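Local coordinates for flagellar motor switch protein FliG (Thermotoga maritima, PDB 3AJC) that probably forms part of the switch complex at the base of the flagellar basal body that sets the direction of motor rotation, at residues F132-Q144 with G161-N173. Sequence-based numbering, arbitrary orientation.
Sequences FEDILKLDDRSIQ and GASDELKEKIFKN
Glu133 grips the start of helix 164-171 with both carboxylate oxygens. Glu133 OE1 accepts from Ser163 OG at 2.8 Å and Glu133 OE2 from Ser163 N at 3.1 Å, each met on its syn side. The Glu133 side chain folds back at its second torsion (chi2 -61°), bringing the carboxylate to this helix end; a water also links OE2 to Gly161 O. Serine suits the N-cap because OG, while donating to Glu133, accepts from Leu166 N. With an alanine here instead of Glu133, Ser163 N and OG would probably lose these two carboxylate acceptors, and the water its link to this side chain.

Farther along, Lys169 reaches out fully extended, its NZ donating to Leu138 O at 2.6 Å, nearly along the C=O axis, and weakly to Leu136 O. A long cationic chain fits here: its methylenes lie against Ile143 CD1 while the ammonium ties down the turn before helix 140-147. Asp140 OD2 forms a salt bridge with Lys172 NZ, the hydrogen bond within it weak. Asn173 serves both segments through one amide: ND2 donates to Lys169 O at 2.6 Å, and OD1 accepts from Gln144 NE2 at 2.8 Å, in the carbonyl plane.

Between these polar ends sits Leu166, whose branching divides the apolar contacts: CD2 meets Phe132 CE2 at 3.5 Å, and CD1 packs on Ile135 CG2 at 3.7 Å. Leu136 lays its CD2 against Leu166 CA and CD1. Ala162 CB lies in the plane of the Phe132 ring, at its edge, where a single methyl makes the contact.

Within the all-helical FliG C-terminal domain, this contact joins the 3-10 turn 132-136 and helix 140-147 to helix 164-171; Phe132 and Ile135 also pack on helix 194-213, and Ile170 touches helix 152-159.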
ATOM      1  N   PHE A 132      -8.010   3.303  -0.362  1.00 28.09           N
ATOM      2  CA  PHE A 132      -9.459   3.361  -0.478  1.00 29.70           C
ATOM      3  C   PHE A 132     -10.002   4.660  -1.056  1.00 28.12           C
ATOM      4  O   PHE A 132     -10.901   4.620  -1.883  1.00 26.49           O
ATOM      5  CB  PHE A 132     -10.122   3.077   0.870  1.00 28.98           C
ATOM      6  CG  PHE A 132     -11.570   2.702   0.756  1.00 30.69           C
ATOM      7  CD1 PHE A 132     -11.948   1.524   0.108  1.00 29.52           C
ATOM      8  CD2 PHE A 132     -12.560   3.526   1.285  1.00 30.35           C
ATOM      9  CE1 PHE A 132     -13.307   1.171  -0.010  1.00 30.62           C
ATOM     10  CE2 PHE A 132     -13.910   3.188   1.173  1.00 31.57           C
ATOM     11  CZ  PHE A 132     -14.288   2.010   0.524  1.00 31.48           C
ATOM     12  N   GLU A 133      -9.462   5.805  -0.636  1.00 28.32           N
ATOM     13  CA  GLU A 133      -9.935   7.087  -1.154  1.00 28.65           C
ATOM     14  C   GLU A 133      -9.617   7.238  -2.637  1.00 28.33           C
ATOM     15  O   GLU A 133     -10.229   8.058  -3.311  1.00 28.24           O
ATOM     16  CB  GLU A 133      -9.327   8.267  -0.380  1.00 31.60           C
ATOM     17  CG  GLU A 133      -9.860   8.485   1.037  1.00 33.26           C
ATOM     18  CD  GLU A 133     -11.358   8.791   1.095  1.00 34.36           C
ATOM     19  OE1 GLU A 133     -11.858   9.568   0.256  1.00 35.67           O
ATOM     20  OE2 GLU A 133     -12.038   8.268   2.006  1.00 37.97           O
ATOM     21  N   ASP A 134      -8.670   6.455  -3.152  1.00 28.91           N
ATOM     22  CA  ASP A 134      -8.340   6.540  -4.574  1.00 32.50           C
ATOM     23  C   ASP A 134      -9.544   6.173  -5.456  1.00 33.96           C
ATOM     24  O   ASP A 134      -9.560   6.467  -6.655  1.00 35.44           O
ATOM     25  CB  ASP A 134      -7.136   5.647  -4.916  1.00 32.74           C
ATOM     26  CG  ASP A 134      -5.799   6.254  -4.454  1.00 35.16           C
ATOM     27  OD1 ASP A 134      -5.608   7.478  -4.600  1.00 31.41           O
ATOM     28  OD2 ASP A 134      -4.934   5.505  -3.959  1.00 33.74           O
ATOM     29  N   ILE A 135     -10.556   5.538  -4.860  1.00 33.81           N
ATOM     30  CA  ILE A 135     -11.760   5.164  -5.591  1.00 32.16           C
ATOM     31  C   ILE A 135     -12.415   6.411  -6.191  1.00 32.22           C
ATOM     32  O   ILE A 135     -13.183   6.319  -7.146  1.00 30.29           O
ATOM     33  CB  ILE A 135     -12.765   4.424  -4.670  1.00 30.95           C
ATOM     34  CG1 ILE A 135     -12.223   3.033  -4.342  1.00 28.57           C
ATOM     35  CG2 ILE A 135     -14.136   4.295  -5.359  1.00 29.32           C
ATOM     36  CD1 ILE A 135     -13.006   2.277  -3.279  1.00 26.00           C
ATOM     37  N   LEU A 136     -12.106   7.577  -5.630  1.00 36.41           N
ATOM     38  CA  LEU A 136     -12.643   8.838  -6.146  1.00 37.75           C
ATOM     39  C   LEU A 136     -12.013   9.137  -7.511  1.00 39.18           C
ATOM     40  O   LEU A 136     -12.547   9.922  -8.295  1.00 40.50           O
ATOM     41  CB  LEU A 136     -12.341   9.988  -5.182  1.00 38.25           C
ATOM     42  CG  LEU A 136     -13.086  10.020  -3.845  1.00 39.03           C
ATOM     43  CD1 LEU A 136     -12.516  11.136  -2.971  1.00 37.68           C
ATOM     44  CD2 LEU A 136     -14.578  10.230  -4.085  1.00 37.98           C
ATOM     45  N   LYS A 137     -10.879   8.501  -7.793  1.00 39.44           N
ATOM     46  CA  LYS A 137     -10.191   8.691  -9.063  1.00 41.43           C
ATOM     47  C   LYS A 137     -10.866   7.899 -10.181  1.00 41.86           C
ATOM     48  O   LYS A 137     -10.678   8.205 -11.357  1.00 43.38           O
ATOM     49  CB  LYS A 137      -8.733   8.222  -8.962  1.00 44.05           C
ATOM     50  CG  LYS A 137      -7.687   9.329  -9.002  1.00 49.86           C
ATOM     51  CD  LYS A 137      -7.646  10.119  -7.702  1.00 52.65           C
ATOM     52  CE  LYS A 137      -6.964  11.478  -7.910  1.00 58.07           C
ATOM     53  NZ  LYS A 137      -7.358  12.100  -9.224  1.00 59.75           N
ATOM     54  N   LEU A 138     -11.640   6.880  -9.820  1.00 40.40           N
ATOM     55  CA  LEU A 138     -12.288   6.029 -10.814  1.00 41.24           C
ATOM     56  C   LEU A 138     -13.549   6.617 -11.428  1.00 40.67           C
ATOM     57  O   LEU A 138     -14.263   7.385 -10.780  1.00 39.43           O
ATOM     58  CB  LEU A 138     -12.615   4.667 -10.198  1.00 41.67           C
ATOM     59  CG  LEU A 138     -11.484   3.996  -9.412  1.00 43.13           C
ATOM     60  CD1 LEU A 138     -11.898   2.580  -9.007  1.00 43.09           C
ATOM     61  CD2 LEU A 138     -10.221   3.961 -10.263  1.00 44.56           C
ATOM     62  N   ASP A 139     -13.817   6.261 -12.684  1.00 41.40           N
ATOM     63  CA  ASP A 139     -15.021   6.749 -13.346  1.00 44.16           C
ATOM     64  C   ASP A 139     -16.189   5.876 -12.898  1.00 43.66           C
ATOM     65  O   ASP A 139     -15.993   4.727 -12.500  1.00 42.40           O
ATOM     66  CB  ASP A 139     -14.883   6.702 -14.868  1.00 47.62           C
ATOM     67  CG  ASP A 139     -15.108   5.322 -15.431  1.00 53.29           C
ATOM     68  OD1 ASP A 139     -14.221   4.457 -15.264  1.00 55.73           O
ATOM     69  OD2 ASP A 139     -16.182   5.104 -16.040  1.00 56.82           O
ATOM     70  N   ASP A 140     -17.392   6.437 -12.956  1.00 44.51           N
ATOM     71  CA  ASP A 140     -18.610   5.757 -12.534  1.00 46.42           C
ATOM     72  C   ASP A 140     -18.813   4.328 -13.031  1.00 46.06           C
ATOM     73  O   ASP A 140     -19.261   3.475 -12.269  1.00 46.38           O
ATOM     74  CB  ASP A 140     -19.824   6.623 -12.885  1.00 48.19           C
ATOM     75  CG  ASP A 140     -20.022   7.774 -11.904  1.00 51.29           C
ATOM     76  OD1 ASP A 140     -19.016   8.318 -11.408  1.00 52.56           O
ATOM     77  OD2 ASP A 140     -21.186   8.142 -11.629  1.00 56.14           O
ATOM     78  N   ARG A 141     -18.486   4.054 -14.289  1.00 46.12           N
ATOM     79  CA  ARG A 141     -18.654   2.701 -14.814  1.00 46.75           C
ATOM     80  C   ARG A 141     -17.745   1.731 -14.064  1.00 44.89           C
ATOM     81  O   ARG A 141     -18.183   0.665 -13.637  1.00 45.35           O
ATOM     82  CB  ARG A 141     -18.340   2.654 -16.311  1.00 50.65           C
ATOM     83  CG  ARG A 141     -19.119   3.664 -17.146  1.00 57.94           C
ATOM     84  CD  ARG A 141     -20.011   2.982 -18.176  1.00 61.84           C
ATOM     85  NE  ARG A 141     -21.191   2.365 -17.574  1.00 66.39           N
ATOM     86  CZ  ARG A 141     -22.017   1.545 -18.218  1.00 68.54           C
ATOM     87  NH1 ARG A 141     -21.790   1.236 -19.492  1.00 68.20           N
ATOM     88  NH2 ARG A 141     -23.074   1.037 -17.593  1.00 69.79           N
ATOM     89  N   SER A 142     -16.479   2.107 -13.909  1.00 42.27           N
ATOM     90  CA  SER A 142     -15.511   1.277 -13.197  1.00 39.89           C
ATOM     91  C   SER A 142     -15.991   0.977 -11.777  1.00 39.01           C
ATOM     92  O   SER A 142     -15.882  -0.149 -11.294  1.00 36.79           O
ATOM     93  CB  SER A 142     -14.153   1.982 -13.133  1.00 40.60           C
ATOM     94  OG  SER A 142     -13.504   1.955 -14.390  1.00 40.47           O
ATOM     95  N   ILE A 143     -16.508   2.002 -11.111  1.00 38.00           N
ATOM     96  CA  ILE A 143     -17.018   1.863  -9.752  1.00 38.19           C
ATOM     97  C   ILE A 143     -18.154   0.822  -9.695  1.00 38.82           C
ATOM     98  O   ILE A 143     -18.188  -0.010  -8.787  1.00 37.82           O
ATOM     99  CB  ILE A 143     -17.495   3.233  -9.223  1.00 35.83           C
ATOM    100  CG1 ILE A 143     -16.278   4.153  -9.064  1.00 35.29           C
ATOM    101  CG2 ILE A 143     -18.257   3.068  -7.921  1.00 36.50           C
ATOM    102  CD1 ILE A 143     -16.591   5.524  -8.507  1.00 31.82           C
ATOM    103  N   GLN A 144     -19.064   0.866 -10.668  1.00 39.17           N
ATOM    104  CA  GLN A 144     -20.163  -0.098 -10.744  1.00 41.14           C
ATOM    105  C   GLN A 144     -19.583  -1.501 -10.945  1.00 41.52           C
ATOM    106  O   GLN A 144     -20.013  -2.467 -10.321  1.00 43.53           O
ATOM    107  CB  GLN A 144     -21.093   0.255 -11.906  1.00 41.60           C
ATOM    108  CG  GLN A 144     -21.984   1.468 -11.646  1.00 41.76           C
ATOM    109  CD  GLN A 144     -22.407   2.184 -12.925  1.00 43.64           C
ATOM    110  OE1 GLN A 144     -22.548   1.567 -13.982  1.00 45.43           O
ATOM    111  NE2 GLN A 144     -22.626   3.495 -12.826  1.00 40.68           N
ATOM    112  N   GLY A 161     -15.380   4.052   7.215  1.00 41.44           N
ATOM    113  CA  GLY A 161     -14.070   4.673   7.220  1.00 41.22           C
ATOM    114  C   GLY A 161     -13.796   5.469   5.953  1.00 42.63           C
ATOM    115  O   GLY A 161     -12.640   5.646   5.559  1.00 42.95           O
ATOM    116  N   ALA A 162     -14.854   5.952   5.307  1.00 40.43           N
ATOM    117  CA  ALA A 162     -14.705   6.729   4.078  1.00 40.51           C
ATOM    118  C   ALA A 162     -15.188   8.173   4.224  1.00 39.18           C
ATOM    119  O   ALA A 162     -15.989   8.484   5.098  1.00 37.66           O
ATOM    120  CB  ALA A 162     -15.469   6.049   2.944  1.00 39.97           C
ATOM    121  N   SER A 163     -14.695   9.049   3.356  1.00 39.54           N
ATOM    122  CA  SER A 163     -15.107  10.447   3.377  1.00 39.83           C
ATOM    123  C   SER A 163     -16.525  10.523   2.826  1.00 41.29           C
ATOM    124  O   SER A 163     -16.912   9.723   1.976  1.00 39.27           O
ATOM    125  CB  SER A 163     -14.173  11.298   2.512  1.00 38.25           C
ATOM    126  OG  SER A 163     -14.165  10.856   1.163  1.00 38.17           O
ATOM    127  N   ASP A 164     -17.297  11.484   3.321  1.00 43.66           N
ATOM    128  CA  ASP A 164     -18.674  11.668   2.878  1.00 45.41           C
ATOM    129  C   ASP A 164     -18.765  11.727   1.361  1.00 43.66           C
ATOM    130  O   ASP A 164     -19.717  11.236   0.763  1.00 43.65           O
ATOM    131  CB  ASP A 164     -19.251  12.953   3.474  1.00 49.38           C
ATOM    132  CG  ASP A 164     -19.451  12.858   4.980  1.00 53.83           C
ATOM    133  OD1 ASP A 164     -19.870  13.869   5.582  1.00 56.83           O
ATOM    134  OD2 ASP A 164     -19.195  11.778   5.560  1.00 55.70           O
ATOM    135  N   GLU A 165     -17.766  12.334   0.742  1.00 41.95           N
ATOM    136  CA  GLU A 165     -17.742  12.451  -0.703  1.00 43.30           C
ATOM    137  C   GLU A 165     -17.591  11.074  -1.346  1.00 42.25           C
ATOM    138  O   GLU A 165     -18.241  10.767  -2.345  1.00 42.02           O
ATOM    139  CB  GLU A 165     -16.590  13.359  -1.107  1.00 44.11           C
ATOM    140  CG  GLU A 165     -16.216  13.312  -2.552  1.00 49.41           C
ATOM    141  CD  GLU A 165     -14.917  14.043  -2.786  1.00 55.55           C
ATOM    142  OE1 GLU A 165     -14.141  14.150  -1.808  1.00 59.38           O
ATOM    143  OE2 GLU A 165     -14.660  14.500  -3.924  1.00 58.43           O
ATOM    144  N   LEU A 166     -16.727  10.243  -0.778  1.00 40.94           N
ATOM    145  CA  LEU A 166     -16.535   8.913  -1.324  1.00 39.11           C
ATOM    146  C   LEU A 166     -17.787   8.109  -1.053  1.00 38.39           C
ATOM    147  O   LEU A 166     -18.171   7.269  -1.867  1.00 38.51           O
ATOM    148  CB  LEU A 166     -15.329   8.223  -0.690  1.00 39.88           C
ATOM    149  CG  LEU A 166     -15.124   6.767  -1.120  1.00 40.06           C
ATOM    150  CD1 LEU A 166     -15.095   6.680  -2.643  1.00 39.01           C
ATOM    151  CD2 LEU A 166     -13.829   6.233  -0.508  1.00 40.86           C
ATOM    152  N   LYS A 167     -18.412   8.357   0.096  1.00 36.67           N
ATOM    153  CA  LYS A 167     -19.648   7.667   0.447  1.00 38.77           C
ATOM    154  C   LYS A 167     -20.652   7.924  -0.675  1.00 40.13           C
ATOM    155  O   LYS A 167     -21.244   6.996  -1.226  1.00 39.32           O
ATOM    156  CB  LYS A 167     -20.236   8.210   1.753  1.00 39.35           C
ATOM    157  CG  LYS A 167     -19.427   7.948   3.016  1.00 42.83           C
ATOM    158  CD  LYS A 167     -20.299   8.215   4.249  1.00 45.61           C
ATOM    159  CE  LYS A 167     -19.558   7.984   5.558  1.00 45.21           C
ATOM    160  NZ  LYS A 167     -18.462   8.971   5.726  1.00 49.03           N
ATOM    161  N   GLU A 168     -20.828   9.200  -1.007  1.00 41.63           N
ATOM    162  CA  GLU A 168     -21.750   9.606  -2.053  1.00 44.76           C
ATOM    163  C   GLU A 168     -21.460   8.997  -3.420  1.00 43.75           C
ATOM    164  O   GLU A 168     -22.346   8.401  -4.033  1.00 44.56           O
ATOM    165  CB  GLU A 168     -21.783  11.133  -2.164  1.00 47.92           C
ATOM    166  CG  GLU A 168     -22.872  11.771  -1.319  1.00 55.80           C
ATOM    167  CD  GLU A 168     -24.272  11.435  -1.830  1.00 60.16           C
ATOM    168  OE1 GLU A 168     -24.939  12.330  -2.395  1.00 63.41           O
ATOM    169  OE2 GLU A 168     -24.707  10.273  -1.674  1.00 62.68           O
ATOM    170  N   LYS A 169     -20.233   9.128  -3.904  1.00 42.61           N
ATOM    171  CA  LYS A 169     -19.927   8.575  -5.215  1.00 43.09           C
ATOM    172  C   LYS A 169     -20.197   7.067  -5.295  1.00 42.48           C
ATOM    173  O   LYS A 169     -20.565   6.552  -6.356  1.00 40.95           O
ATOM    174  CB  LYS A 169     -18.482   8.876  -5.621  1.00 43.85           C
ATOM    175  CG  LYS A 169     -18.229   8.573  -7.095  1.00 45.46           C
ATOM    176  CD  LYS A 169     -16.918   9.146  -7.605  1.00 48.09           C
ATOM    177  CE  LYS A 169     -16.820   8.991  -9.124  1.00 48.91           C
ATOM    178  NZ  LYS A 169     -15.510   9.434  -9.682  1.00 51.42           N
ATOM    179  N   ILE A 170     -20.022   6.361  -4.182  1.00 39.55           N
ATOM    180  CA  ILE A 170     -20.281   4.928  -4.173  1.00 39.80           C
ATOM    181  C   ILE A 170     -21.788   4.682  -4.217  1.00 42.14           C
ATOM    182  O   ILE A 170     -22.277   3.881  -5.019  1.00 40.12           O
ATOM    183  CB  ILE A 170     -19.706   4.245  -2.911  1.00 35.90           C
ATOM    184  CG1 ILE A 170     -18.189   4.118  -3.041  1.00 35.56           C
ATOM    185  CG2 ILE A 170     -20.345   2.862  -2.726  1.00 33.98           C
ATOM    186  CD1 ILE A 170     -17.504   3.584  -1.812  1.00 31.91           C
ATOM    187  N   PHE A 171     -22.513   5.385  -3.353  1.00 44.39           N
ATOM    188  CA  PHE A 171     -23.959   5.246  -3.282  1.00 47.05           C
ATOM    189  C   PHE A 171     -24.656   5.529  -4.605  1.00 45.68           C
ATOM    190  O   PHE A 171     -25.427   4.703  -5.080  1.00 47.18           O
ATOM    191  CB  PHE A 171     -24.537   6.158  -2.201  1.00 51.22           C
ATOM    192  CG  PHE A 171     -25.627   5.512  -1.409  1.00 55.89           C
ATOM    193  CD1 PHE A 171     -25.317   4.559  -0.444  1.00 56.82           C
ATOM    194  CD2 PHE A 171     -26.967   5.797  -1.670  1.00 57.72           C
ATOM    195  CE1 PHE A 171     -26.317   3.885   0.243  1.00 57.89           C
ATOM    196  CE2 PHE A 171     -27.979   5.128  -0.987  1.00 59.32           C
ATOM    197  CZ  PHE A 171     -27.646   4.168  -0.027  1.00 58.79           C
ATOM    198  N   LYS A 172     -24.389   6.674  -5.219  1.00 44.76           N
ATOM    199  CA  LYS A 172     -25.064   6.970  -6.474  1.00 46.86           C
ATOM    200  C   LYS A 172     -24.733   5.976  -7.589  1.00 46.26           C
ATOM    201  O   LYS A 172     -25.302   6.041  -8.677  1.00 46.83           O
ATOM    202  CB  LYS A 172     -24.775   8.409  -6.925  1.00 47.97           C
ATOM    203  CG  LYS A 172     -23.352   8.751  -7.339  1.00 50.29           C
ATOM    204  CD  LYS A 172     -23.300  10.258  -7.650  1.00 54.87           C
ATOM    205  CE  LYS A 172     -21.902  10.779  -7.993  1.00 55.80           C
ATOM    206  NZ  LYS A 172     -21.394  10.404  -9.345  1.00 57.73           N
ATOM    207  N   ASN A 173     -23.837   5.035  -7.305  1.00 45.30           N
ATOM    208  CA  ASN A 173     -23.444   4.039  -8.295  1.00 43.12           C
ATOM    209  C   ASN A 173     -23.909   2.615  -7.987  1.00 42.28           C
ATOM    210  O   ASN A 173     -23.524   1.673  -8.676  1.00 43.05           O
ATOM    211  CB  ASN A 173     -21.922   4.059  -8.471  1.00 44.28           C
ATOM    212  CG  ASN A 173     -21.458   5.127  -9.461  1.00 45.83           C
ATOM    213  OD1 ASN A 173     -21.694   5.015 -10.666  1.00 46.03           O
ATOM    214  ND2 ASN A 173     -20.800   6.167  -8.953  1.00 42.82           N
TER
HETATM  215  O   HOH W   1     -10.871   6.629   3.739  1.00 47.89           O